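Local coordinates for protein glycoside Hydrolase (Bacteroides plebeius, PDB 5T3B) that probably cleaves agarose-type polysaccharides, as other family 50 glycoside hydrolases do, in a gut bacterium, at residues A[93-98]-A[102-107]. Numbering follows the deposited sequence.
Sequences QKFKAT and RVEKNS. With EDO (1,2-ethanediol), chain F; EDO (1,2-ethanediol), chain O.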
loop_
_atom_site.group_PDB
_atom_site.type_symbol
_atom_site.label_atom_id
_atom_site.label_comp_id
_atom_site.label_asym_id
_atom_site.label_seq_id
_atom_site.Cartn_x
_atom_site.Cartn_y
_atom_site.Cartn_z
ATOM N N GLN A 93 -15.659 5.980 -19.114
ATOM C CA GLN A 93 -16.625 6.290 -18.054
ATOM C C GLN A 93 -16.040 7.260 -17.103
ATOM O O GLN A 93 -14.851 7.211 -16.768
ATOM C CB GLN A 93 -17.003 4.991 -17.334
ATOM C CG GLN A 93 -18.121 5.106 -16.286
ATOM C CD GLN A 93 -18.455 3.793 -15.635
ATOM O OE1 GLN A 93 -17.731 2.857 -15.742
ATOM N NE2 GLN A 93 -19.604 3.726 -14.974
ATOM N N LYS A 94 -16.891 8.140 -16.609
ATOM C CA LYS A 94 -16.575 8.974 -15.466
ATOM C C LYS A 94 -17.765 8.963 -14.519
ATOM O O LYS A 94 -18.867 8.478 -14.833
ATOM C CB LYS A 94 -16.177 10.359 -15.862
ATOM C CG LYS A 94 -17.277 11.282 -16.314
ATOM C CD LYS A 94 -16.829 12.752 -16.583
ATOM C CE LYS A 94 -16.552 13.461 -15.287
ATOM N NZ LYS A 94 -17.750 13.774 -14.358
ATOM N N PHE A 95 -17.543 9.484 -13.337
ATOM C CA PHE A 95 -18.484 9.493 -12.248
ATOM C C PHE A 95 -18.736 10.914 -11.800
ATOM O O PHE A 95 -18.138 11.893 -12.309
ATOM C CB PHE A 95 -17.929 8.650 -11.089
ATOM C CG PHE A 95 -17.657 7.253 -11.468
ATOM C CD1 PHE A 95 -18.662 6.296 -11.341
ATOM C CD2 PHE A 95 -16.469 6.908 -12.061
ATOM C CE1 PHE A 95 -18.457 5.004 -11.734
ATOM C CE2 PHE A 95 -16.240 5.595 -12.464
ATOM C CZ PHE A 95 -17.221 4.634 -12.310
ATOM N N LYS A 96 -19.583 11.078 -10.792
ATOM C CA LYS A 96 -19.805 12.408 -10.232
ATOM C C LYS A 96 -18.534 13.021 -9.666
ATOM O O LYS A 96 -17.805 12.389 -8.957
ATOM C CB LYS A 96 -20.850 12.358 -9.133
ATOM C CG LYS A 96 -21.236 13.726 -8.585
ATOM C CD LYS A 96 -22.246 13.628 -7.464
ATOM C CE LYS A 96 -22.446 15.012 -6.826
ATOM N NZ LYS A 96 -23.138 14.991 -5.479
ATOM N N ALA A 97 -18.334 14.287 -9.968
ATOM C CA ALA A 97 -17.213 15.073 -9.412
ATOM C C ALA A 97 -17.624 15.714 -8.149
ATOM O O ALA A 97 -18.683 16.354 -8.092
ATOM C CB ALA A 97 -16.806 16.165 -10.396
ATOM N N THR A 98 -16.772 15.647 -7.125
ATOM C CA THR A 98 -16.969 16.393 -5.884
ATOM C C THR A 98 -15.884 17.391 -5.573
ATOM O O THR A 98 -15.955 18.138 -4.564
ATOM C CB THR A 98 -17.067 15.440 -4.681
ATOM O OG1 THR A 98 -15.781 14.800 -4.570
ATOM C CG2 THR A 98 -18.178 14.426 -4.818
ATOM N N ARG A 102 -12.188 10.494 -4.087
ATOM C CA ARG A 102 -13.218 9.728 -3.354
ATOM C C ARG A 102 -13.267 8.303 -3.903
ATOM O O ARG A 102 -12.543 7.993 -4.837
ATOM C CB ARG A 102 -14.578 10.432 -3.469
ATOM C CG ARG A 102 -15.148 10.401 -4.849
ATOM C CD ARG A 102 -16.397 11.281 -4.973
ATOM N NE ARG A 102 -17.077 11.125 -6.209
ATOM C CZ ARG A 102 -17.825 10.098 -6.519
ATOM N NH1 ARG A 102 -18.092 9.132 -5.621
ATOM N NH2 ARG A 102 -18.310 9.994 -7.730
ATOM N N VAL A 103 -14.111 7.448 -3.318
ATOM C CA VAL A 103 -14.211 6.068 -3.694
ATOM C C VAL A 103 -15.559 5.809 -4.323
ATOM O O VAL A 103 -16.589 6.175 -3.736
ATOM C CB VAL A 103 -13.960 5.139 -2.503
ATOM C CG1 VAL A 103 -14.012 3.701 -2.900
ATOM C CG2 VAL A 103 -12.651 5.484 -1.824
ATOM N N GLU A 104 -15.570 5.097 -5.453
ATOM C CA GLU A 104 -16.777 4.674 -6.149
ATOM C C GLU A 104 -16.789 3.138 -6.426
ATOM O O GLU A 104 -15.821 2.464 -6.291
ATOM C CB GLU A 104 -16.778 5.344 -7.497
ATOM C CG GLU A 104 -17.585 6.615 -7.465
ATOM C CD GLU A 104 -19.067 6.356 -7.482
ATOM O OE1 GLU A 104 -19.765 7.328 -7.425
ATOM O OE2 GLU A 104 -19.519 5.199 -7.518
ATOM N N LYS A 105 -17.915 2.609 -6.939
ATOM C CA LYS A 105 -18.012 1.203 -7.401
ATOM C C LYS A 105 -18.881 1.191 -8.652
ATOM O O LYS A 105 -19.942 1.834 -8.676
ATOM C CB LYS A 105 -18.542 0.251 -6.271
ATOM C CG LYS A 105 -18.685 -1.191 -6.747
ATOM C CD LYS A 105 -18.660 -2.367 -5.741
ATOM C CE LYS A 105 -19.627 -2.486 -4.619
ATOM N NZ LYS A 105 -19.074 -3.512 -3.694
ATOM N N ASN A 106 -18.407 0.506 -9.676
ATOM C CA ASN A 106 -19.132 0.436 -10.970
ATOM C C ASN A 106 -20.128 -0.704 -10.926
ATOM O O ASN A 106 -20.214 -1.479 -9.935
ATOM C CB ASN A 106 -18.182 0.389 -12.235
ATOM C CG ASN A 106 -17.496 -0.914 -12.447
ATOM O OD1 ASN A 106 -17.872 -1.928 -11.837
ATOM N ND2 ASN A 106 -16.379 -0.903 -13.330
ATOM N N SER A 107 -20.902 -0.840 -12.009
ATOM C CA SER A 107 -22.000 -1.794 -12.007
ATOM C C SER A 107 -21.629 -3.230 -12.083
ATOM O O SER A 107 -22.445 -4.091 -11.786
ATOM C CB SER A 107 -22.938 -1.499 -13.171
ATOM O OG SER A 107 -22.392 -1.566 -14.503
HETATM C C1 EDO F . -12.107 3.327 -16.913
HETATM O O1 EDO F . -11.574 2.331 -17.803
HETATM C C2 EDO F . -13.523 3.655 -17.162
HETATM O O2 EDO F . -13.825 3.710 -18.569
HETATM C C1 EDO O . -21.976 14.630 -14.575
HETATM O O1 EDO O . -21.407 14.013 -13.439
HETATM C C2 EDO O . -21.032 14.240 -15.667
HETATM O O2 EDO O . -19.869 15.071 -15.691
HETATM O O HOH W 1 -15.635 1.594 -14.849
HETATM O O HOH W 2 -21.202 8.977 -9.763
#
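Arg102 joins the two segments by gripping the backbone oxygen of Lys96 side-on: NH2 lies 2.7 Å from Lys96 O, in the carbonyl plane and on a lone pair, while NE of Arg102 reaches the same oxygen at 3.1 Å, tilted from that plane and less straight (138°). The adjoining NH1/NH2 edge turns end-on to Glu104, where both nitrogens donate to OE1, at 3.1 Å each, as parts of a salt bridge. Arg102 CG sits between the backbone N and the carbonyl carbon (chi1 68°), and from there the chain runs extended to NE, carrying the guanidinium to Lys96, with CD against OG1 and CG2 of Thr98. Glu104 lays CB over one face of the Phe95 ring, its carboxylate 24° from the ring plane, while CB of Asn106 lies at the ring's edge. The carboxylate is steadied by Lys105 N, which donates to Glu104 OE2, and a water links OE1 to Lys96 N. A second water joins Gln93 OE1 to Asn106 ND2; OD1 of Asn106 accepts from Arg110 N. Backbone bonds from Arg102 and Glu104 pair strand 102-105 antiparallel with strand 111-114. Replacing Arg102 with a leucine would probably leave Lys96 O and the Glu104 carboxylate without their shared donor. At this surface contact one planar cation thus folds the loop after helix 76-82 back on the strand it leads into, probably offsetting the carboxylate's charge beside the aromatic ring.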